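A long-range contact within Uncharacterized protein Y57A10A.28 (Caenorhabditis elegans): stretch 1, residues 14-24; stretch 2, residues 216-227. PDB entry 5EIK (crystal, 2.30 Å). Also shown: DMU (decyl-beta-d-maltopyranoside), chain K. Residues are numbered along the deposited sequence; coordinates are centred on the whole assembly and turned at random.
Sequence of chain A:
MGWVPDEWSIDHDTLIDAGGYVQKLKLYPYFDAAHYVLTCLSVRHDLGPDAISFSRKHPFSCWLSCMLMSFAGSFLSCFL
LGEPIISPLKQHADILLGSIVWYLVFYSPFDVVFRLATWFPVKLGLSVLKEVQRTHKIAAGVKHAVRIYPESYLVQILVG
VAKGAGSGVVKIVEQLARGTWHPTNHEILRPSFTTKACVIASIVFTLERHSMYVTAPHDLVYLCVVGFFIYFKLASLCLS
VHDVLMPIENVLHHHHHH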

# COMPACT_ATOMS: atom_id res chain seq x y z
N THR A 14 37.11 -19.69 20.51
CA THR A 14 37.49 -18.45 19.85
C THR A 14 36.30 -17.97 19.02
O THR A 14 35.89 -16.81 19.11
N LEU A 15 35.77 -18.88 18.21
CA LEU A 15 34.63 -18.58 17.36
C LEU A 15 33.47 -18.06 18.21
O LEU A 15 32.84 -17.07 17.86
N ILE A 16 33.20 -18.74 19.32
CA ILE A 16 32.12 -18.33 20.20
C ILE A 16 32.32 -16.88 20.64
O ILE A 16 31.36 -16.11 20.71
N ASP A 17 33.57 -16.51 20.92
CA ASP A 17 33.86 -15.15 21.34
C ASP A 17 33.69 -14.15 20.21
O ASP A 17 33.22 -13.03 20.42
N ALA A 18 34.09 -14.55 19.01
CA ALA A 18 33.98 -13.68 17.85
C ALA A 18 32.50 -13.38 17.62
O ALA A 18 32.12 -12.26 17.33
N GLY A 19 31.68 -14.42 17.78
CA GLY A 19 30.25 -14.28 17.60
C GLY A 19 29.63 -13.32 18.59
O GLY A 19 28.81 -12.48 18.21
N GLY A 20 30.01 -13.43 19.86
CA GLY A 20 29.46 -12.54 20.86
C GLY A 20 29.99 -11.15 20.55
O GLY A 20 29.32 -10.14 20.77
N TYR A 21 31.20 -11.12 20.01
CA TYR A 21 31.86 -9.88 19.66
C TYR A 21 31.05 -9.10 18.63
O TYR A 21 30.64 -7.96 18.87
N VAL A 22 30.84 -9.72 17.47
CA VAL A 22 30.09 -9.10 16.39
C VAL A 22 28.70 -8.69 16.86
O VAL A 22 28.24 -7.59 16.56
N GLN A 23 28.05 -9.57 17.61
CA GLN A 23 26.72 -9.31 18.10
C GLN A 23 26.59 -8.11 19.04
O GLN A 23 25.50 -7.57 19.22
N LYS A 24 27.70 -7.69 19.64
CA LYS A 24 27.67 -6.55 20.55
C LYS A 24 28.15 -5.24 19.92
O LYS A 24 28.07 -4.18 20.55
N ALA A 216 23.01 -25.58 19.22
CA ALA A 216 24.29 -24.93 19.07
C ALA A 216 24.34 -23.65 19.88
O ALA A 216 23.30 -23.06 20.19
N PRO A 217 25.55 -23.20 20.26
CA PRO A 217 25.70 -21.96 21.04
C PRO A 217 25.19 -20.81 20.19
O PRO A 217 25.68 -20.60 19.07
N HIS A 218 24.23 -20.05 20.70
CA HIS A 218 23.66 -18.94 19.95
C HIS A 218 24.69 -17.99 19.36
O HIS A 218 24.58 -17.60 18.19
N ASP A 219 25.71 -17.63 20.14
CA ASP A 219 26.74 -16.72 19.64
C ASP A 219 27.49 -17.31 18.46
O ASP A 219 28.06 -16.58 17.65
N LEU A 220 27.49 -18.63 18.35
CA LEU A 220 28.17 -19.30 17.25
C LEU A 220 27.26 -19.30 16.03
O LEU A 220 27.72 -19.12 14.90
N VAL A 221 25.96 -19.50 16.26
CA VAL A 221 24.99 -19.50 15.17
C VAL A 221 25.00 -18.10 14.57
O VAL A 221 25.01 -17.93 13.36
N TYR A 222 25.03 -17.11 15.45
CA TYR A 222 25.05 -15.74 15.01
C TYR A 222 26.23 -15.51 14.06
O TYR A 222 26.08 -14.90 13.00
N LEU A 223 27.39 -16.02 14.46
CA LEU A 223 28.59 -15.87 13.65
C LEU A 223 28.39 -16.49 12.28
O LEU A 223 28.79 -15.91 11.27
N CYS A 224 27.77 -17.67 12.25
CA CYS A 224 27.52 -18.34 10.98
C CYS A 224 26.58 -17.55 10.09
O CYS A 224 26.82 -17.43 8.89
N VAL A 225 25.52 -17.00 10.68
CA VAL A 225 24.56 -16.22 9.90
C VAL A 225 25.26 -15.03 9.27
O VAL A 225 25.17 -14.82 8.06
N VAL A 226 25.97 -14.26 10.08
CA VAL A 226 26.71 -13.11 9.57
C VAL A 226 27.69 -13.59 8.49
O VAL A 226 27.80 -12.99 7.42
N GLY A 227 28.40 -14.67 8.79
CA GLY A 227 29.36 -15.22 7.86
C GLY A 227 28.75 -15.54 6.51
O GLY A 227 29.32 -15.21 5.48

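Two helices of one chain, nearly 200 residues apart in sequence, cross closely at a glycine and bury a mostly apolar seam, with one acidic side chain set into the gap. The axes of helix 14-24 and helix 218-227 approach to 7.4 Å and their N-to-C directions differ by 71°, so contact is concentrated around the crossing; 605 Å² is buried, both sides summed. At its centre Gly 19 lies against the backbone of the partner: its CA is 4.6 Å from Leu 223 CA and 3.2 Å from Asp 219 O, the latter a CA-H...O contact with an angle of 154° at the hydrogen. An ideal CB on Gly 19 would fall 1.8 Å from Asp 219 O, a clash, so the bare backbone is what admits this approach. Asp 219 points toward stretch 1 with chi1 at -86° (m) and sits as a knob among Ile 16, Gly 19, Gly 20 and Gln 23. Asp 219 CB lies 3.6 Å from Ile 16 O, and Asp 219 OD1 is 3.2 Å from Gly 20 CA. Asp 219 OD1 also lies 2.7 Å from Gln 23 OE1, but the Gln 23 amide is probably turned over in the model, so the nature of this polar pair stays open.

Leu 223 (t, p) leaves its CA sideways, yet its end comes nearer to stretch 1: Leu 223 CD2 lies 4.1 Å from Leu 15 CD2, both CD1 and CD2 of Leu 223 come within 4.3 Å of Ala 18 CB, and Leu 223 CD1 is 4.0 Å from Gly 19 CA and 4.5 Å from Val 22 CG2. Leu 220, also t, p, behaves likewise, bringing CD1 to 3.8 Å from Leu 15 CB. Leu 15 itself points toward stretch 2 in the m, t rotamer. Near the start of the second helix, Ile 16 (m, t) extends CD1 to 4.3 Å from CG of Pro 217, the N-cap residue.

Beyond the glycine, Tyr 222 (chi1 t) points toward stretch 1, and its ring packs against that helix. Gln 23, with chi1 and chi2 both t, places CB over one face, 4.0 Å from the centroid of the Tyr 222 ring, in a CH-pi contact. Val 22 (t) meets the ring edge, with CG1 4.1 Å from Tyr 222 CE2, and the same CG1 lies 4.2 Å from Val 226 CG2, extending the apolar seam along the second helix.

Tyr 21 (t) takes no part in the packing; the model places its CE1 1.5 Å from O6 of the decyl maltoside DMU, at covalent-bond distance.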

# COMPACT_ATOMS: atom_id res chain seq x y z
CB THR A 14 38.71 -18.66 18.93
OG1 THR A 14 39.82 -19.15 19.69
CG2 THR A 14 39.10 -17.36 18.25
CB LEU A 15 34.18 -19.82 16.59
CG LEU A 15 35.16 -20.40 15.58
CD1 LEU A 15 34.53 -21.60 14.88
CD2 LEU A 15 35.55 -19.34 14.56
CB ILE A 16 32.03 -19.23 21.45
CG1 ILE A 16 31.47 -20.59 21.07
CG2 ILE A 16 31.12 -18.59 22.50
CD1 ILE A 16 31.43 -21.59 22.21
CB ASP A 17 35.28 -15.05 21.90
CG ASP A 17 35.43 -15.78 23.21
OD1 ASP A 17 34.58 -15.57 24.10
OD2 ASP A 17 36.40 -16.56 23.36
CB ALA A 18 34.58 -14.36 16.62
CB TYR A 21 33.25 -10.19 19.10
CG TYR A 21 33.87 -9.01 18.42
CD1 TYR A 21 34.18 -7.87 19.13
CD2 TYR A 21 34.12 -9.02 17.04
CE1 TYR A 21 34.70 -6.76 18.51
CE2 TYR A 21 34.65 -7.90 16.40
CZ TYR A 21 34.94 -6.78 17.14
OH TYR A 21 35.47 -5.66 16.53
CB VAL A 22 29.96 -10.06 15.19
CG1 VAL A 22 29.01 -9.48 14.16
CG2 VAL A 22 31.32 -10.30 14.58
CB GLN A 23 26.18 -10.56 18.79
CG GLN A 23 24.79 -10.40 19.38
CD GLN A 23 24.12 -11.73 19.65
OE1 GLN A 23 24.70 -12.63 20.26
NE2 GLN A 23 22.88 -11.87 19.19
CB LYS A 24 28.51 -6.85 21.80
CG LYS A 24 27.75 -7.55 22.92
CD LYS A 24 27.07 -8.82 22.45
CE LYS A 24 26.37 -9.54 23.59
NZ LYS A 24 27.33 -10.02 24.63
CB ALA A 216 24.55 -24.61 17.61
CB PRO A 217 27.21 -21.87 21.26
CG PRO A 217 27.67 -23.30 21.17
CD PRO A 217 26.86 -23.83 20.03
CB HIS A 218 22.66 -18.18 20.82
CG HIS A 218 21.44 -18.99 21.17
ND1 HIS A 218 20.42 -18.50 21.95
CD2 HIS A 218 21.10 -20.26 20.85
CE1 HIS A 218 19.49 -19.43 22.09
NE2 HIS A 218 19.88 -20.51 21.43
CB ASP A 219 27.73 -16.35 20.74
CG ASP A 219 27.26 -15.16 21.58
OD1 ASP A 219 26.75 -14.19 20.99
OD2 ASP A 219 27.43 -15.20 22.82
CB LEU A 220 28.52 -20.74 17.65
CG LEU A 220 29.20 -21.59 16.57
CD1 LEU A 220 30.53 -20.96 16.15
CD2 LEU A 220 29.40 -22.99 17.12
CB VAL A 221 23.56 -19.82 15.68
CG1 VAL A 221 22.55 -19.52 14.60
CG2 VAL A 221 23.46 -21.29 16.07
CB TYR A 222 25.18 -14.79 16.19
CG TYR A 222 24.78 -13.38 15.85
CD1 TYR A 222 23.44 -12.99 15.92
CD2 TYR A 222 25.71 -12.45 15.41
CE1 TYR A 222 23.04 -11.70 15.56
CE2 TYR A 222 25.33 -11.15 15.05
CZ TYR A 222 23.99 -10.79 15.13
OH TYR A 222 23.59 -9.53 14.79
CB LEU A 223 29.78 -16.53 14.34
CG LEU A 223 31.12 -16.18 13.67
CD1 LEU A 223 31.38 -14.69 13.83
CD2 LEU A 223 32.23 -16.99 14.31
CB CYS A 224 26.94 -19.74 11.22
SG CYS A 224 28.13 -20.89 11.90
CB VAL A 225 23.40 -15.71 10.76
CG1 VAL A 225 22.48 -14.83 9.92
CG2 VAL A 225 22.62 -16.88 11.31
CB VAL A 226 27.49 -12.41 10.69
CG1 VAL A 226 28.25 -11.23 10.15
CG2 VAL A 226 26.54 -11.95 11.77
C1 DMU K . 32.15 -0.32 16.67
C2 DMU K . 32.47 -0.39 18.19
C3 DMU K . 33.82 -1.21 18.46
C4 DMU K . 34.90 -0.75 17.49
O5 DMU K . 34.46 -0.95 16.14
C6 DMU K . 33.43 0.01 15.85
O7 DMU K . 34.48 -0.97 19.89
O16 DMU K . 33.11 -0.03 14.45
C18 DMU K . 34.04 0.83 13.77
C19 DMU K . 33.73 0.79 12.27
C22 DMU K . 35.02 0.98 11.47
C25 DMU K . 35.02 -0.04 10.33
C28 DMU K . 36.35 0.07 9.59
C31 DMU K . 36.28 -0.69 8.27
C34 DMU K . 35.91 0.28 7.14
C37 DMU K . 36.40 -0.27 5.79
C40 DMU K . 35.41 0.12 4.69
C43 DMU K . 35.81 1.47 4.09
O49 DMU K . 31.19 0.72 16.45
O55 DMU K . 31.34 -1.01 18.84
C57 DMU K . 36.17 -1.56 17.74
O61 DMU K . 37.26 -0.97 17.02
C5 DMU K . 33.77 -1.46 22.16
C7 DMU K . 35.09 -2.01 22.72
C8 DMU K . 35.22 -3.47 22.53
C9 DMU K . 35.08 -3.82 21.03
O1 DMU K . 33.86 -3.31 20.53
C10 DMU K . 33.65 -1.86 20.69
O2 DMU K . 36.47 -3.87 22.96
O3 DMU K . 33.68 -0.08 22.27
O4 DMU K . 35.18 -1.73 24.15
C11 DMU K . 35.20 -5.32 20.76
O6 DMU K . 35.19 -5.59 19.36